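Local coordinates for protein ReP1-NCXSQ (Loligo pealei, PDB 3PPT) that binds fatty acids such as palmitoleate as well as polyphosphoinositides, and when phosphorylated stimulates the sodium/calcium exchanger of squid optic nerve, at residues 14-17 with 18-21. Numbering follows the deposited sequence.
With PAM (palmitoleic acid), chain B.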
loop_
_atom_site.group_PDB
_atom_site.type_symbol
_atom_site.label_atom_id
_atom_site.label_comp_id
_atom_site.label_asym_id
_atom_site.label_seq_id
_atom_site.Cartn_x
_atom_site.Cartn_y
_atom_site.Cartn_z
ATOM N N GLU A 14 -5.085 3.806 -11.517
ATOM C CA GLU A 14 -6.453 4.119 -11.884
ATOM C C GLU A 14 -7.244 4.488 -10.630
ATOM O O GLU A 14 -7.266 3.721 -9.659
ATOM C CB GLU A 14 -7.103 2.899 -12.544
ATOM C CG GLU A 14 -8.560 3.067 -12.920
ATOM C CD GLU A 14 -9.112 1.824 -13.587
ATOM O OE1 GLU A 14 -9.224 1.819 -14.831
ATOM O OE2 GLU A 14 -9.426 0.850 -12.868
ATOM N N ASN A 15 -7.836 5.681 -10.663
ATOM C CA ASN A 15 -8.768 6.165 -9.638
ATOM C C ASN A 15 -8.131 6.498 -8.283
ATOM O O ASN A 15 -8.810 6.502 -7.260
ATOM C CB ASN A 15 -9.949 5.200 -9.457
ATOM C CG ASN A 15 -11.239 5.914 -9.115
ATOM O OD1 ASN A 15 -11.453 7.066 -9.504
ATOM N ND2 ASN A 15 -12.116 5.227 -8.396
ATOM N N PHE A 16 -6.837 6.798 -8.280
ATOM C CA PHE A 16 -6.151 7.170 -7.040
ATOM C C PHE A 16 -6.655 8.499 -6.473
ATOM O O PHE A 16 -6.756 8.655 -5.260
ATOM C CB PHE A 16 -4.637 7.205 -7.265
ATOM C CG PHE A 16 -3.813 7.342 -6.002
ATOM C CD1 PHE A 16 -4.089 6.591 -4.868
ATOM C CD2 PHE A 16 -2.712 8.181 -5.991
ATOM C CE1 PHE A 16 -3.283 6.700 -3.735
ATOM C CE2 PHE A 16 -1.919 8.292 -4.867
ATOM C CZ PHE A 16 -2.204 7.554 -3.737
ATOM N N ASP A 17 -6.982 9.455 -7.341
ATOM C CA ASP A 17 -7.448 10.749 -6.849
ATOM C C ASP A 17 -8.761 10.599 -6.058
ATOM O O ASP A 17 -8.912 11.175 -4.975
ATOM C CB ASP A 17 -7.607 11.755 -7.995
ATOM C CG ASP A 17 -7.733 13.186 -7.499
ATOM O OD1 ASP A 17 -6.921 13.591 -6.635
ATOM O OD2 ASP A 17 -8.637 13.901 -7.975
ATOM N N ASP A 18 -9.704 9.821 -6.586
ATOM C CA ASP A 18 -10.949 9.594 -5.858
ATOM C C ASP A 18 -10.719 8.831 -4.543
ATOM O O ASP A 18 -11.391 9.109 -3.552
ATOM C CB ASP A 18 -11.990 8.891 -6.736
ATOM C CG ASP A 18 -12.799 9.870 -7.582
ATOM O OD1 ASP A 18 -12.516 11.090 -7.544
ATOM O OD2 ASP A 18 -13.725 9.426 -8.284
ATOM N N TYR A 19 -9.771 7.890 -4.531
ATOM C CA TYR A 19 -9.396 7.206 -3.299
ATOM C C TYR A 19 -8.935 8.245 -2.263
ATOM O O TYR A 19 -9.409 8.268 -1.115
ATOM C CB TYR A 19 -8.308 6.138 -3.539
ATOM C CG TYR A 19 -7.903 5.490 -2.230
ATOM C CD1 TYR A 19 -8.592 4.387 -1.741
ATOM C CD2 TYR A 19 -6.868 6.016 -1.455
ATOM C CE1 TYR A 19 -8.267 3.830 -0.528
ATOM C CE2 TYR A 19 -6.543 5.465 -0.239
ATOM C CZ TYR A 19 -7.245 4.374 0.220
ATOM O OH TYR A 19 -6.934 3.828 1.437
ATOM N N MET A 20 -7.999 9.105 -2.662
ATOM C CA MET A 20 -7.499 10.124 -1.752
ATOM C C MET A 20 -8.590 11.096 -1.289
ATOM O O MET A 20 -8.615 11.466 -0.122
ATOM C CB MET A 20 -6.338 10.887 -2.383
ATOM C CG MET A 20 -5.062 10.047 -2.488
ATOM S SD MET A 20 -3.645 11.038 -2.963
ATOM C CE MET A 20 -4.043 11.386 -4.679
ATOM N N LYS A 21 -9.488 11.501 -2.185
ATOM C CA LYS A 21 -10.598 12.365 -1.780
ATOM C C LYS A 21 -11.461 11.679 -0.725
ATOM O O LYS A 21 -11.874 12.309 0.243
ATOM C CB LYS A 21 -11.444 12.776 -2.982
ATOM C CG LYS A 21 -10.761 13.796 -3.882
ATOM C CD LYS A 21 -11.643 14.173 -5.063
ATOM C CE LYS A 21 -10.946 15.186 -5.947
ATOM N NZ LYS A 21 -11.765 15.526 -7.140
HETATM C C1 PAM B . 0.654 3.288 -3.052
HETATM O O1 PAM B . 1.413 2.664 -2.267
HETATM O O2 PAM B . 0.853 3.291 -4.291
HETATM C C2 PAM B . -0.539 4.062 -2.516
HETATM C C3 PAM B . -0.542 4.213 -1.001
HETATM C C4 PAM B . -1.731 5.055 -0.541
HETATM C C5 PAM B . -1.638 5.329 0.959
HETATM C C6 PAM B . -2.801 6.136 1.529
HETATM C C7 PAM B . -2.985 7.476 0.827
HETATM C C8 PAM B . -1.751 8.354 0.982
HETATM C C9 PAM B . -1.953 9.654 0.245
HETATM C C10 PAM B . -1.011 10.599 0.210
HETATM C C11 PAM B . 0.324 10.438 0.896
HETATM C C12 PAM B . 1.433 10.532 -0.140
HETATM C C13 PAM B . 2.056 9.177 -0.432
HETATM C C14 PAM B . 2.934 8.726 0.728
HETATM C C15 PAM B . 3.643 7.428 0.371
HETATM C C16 PAM B . 5.081 7.448 0.831
HETATM O O HOH W 1 -9.933 9.353 -9.495
HETATM O O HOH W 2 -11.002 12.810 -8.774
#
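Met20 lies over one face of the Phe16 ring, a Met-aromatic contact between residues four apart in the first turns of helix 16-23, part of the helical lid of this fatty-acid-binding-protein barrel. Met20 CG and SD each lie 4.1 Å from the centroid of the Phe16 ring, CG only 16° off the normal and SD somewhat further off it, so both sit over the face. A bend at the last torsion of the Met20 chain turns its CE back to 3.7 Å from Phe16 CD2. Helical bonding underlies this stack: Met20 N donates to Phe16 O at 2.9 Å, nearly straight at 169°. The ring itself is swung out with CG opposite the backbone N (chi1 -170°), bringing its edge to the bound palmitoleic acid: Phe16 CE1 is 3.9 Å from PAM C4, in the pocket that Phe16 and Met20 both line. Phe16 also makes a cation-pi contact with Arg125, which binds the ligand together with Tyr127. An alanine here would probably leave the Met20 sulfur without its aromatic face, Arg125 without its cation-pi partner and the ligand without the ring edge beside C4. Tyr19, meeting Phe16 obliquely, turns its own ring edge to PAM C6, while its OH is hydrogen-bonded to Ser101 OG.

On the polar side, Asp17 OD2 makes a long salt bridge with Lys21 NZ (3.6 Å), while Asp17 OD1 takes a salt bridge from Arg30 and a hydrogen bond from Asn34, both of helix 27-35. A water donates to Asp17 OD2 at 2.7 Å and also to Asp18 OD1, linking the two neighbouring carboxylates.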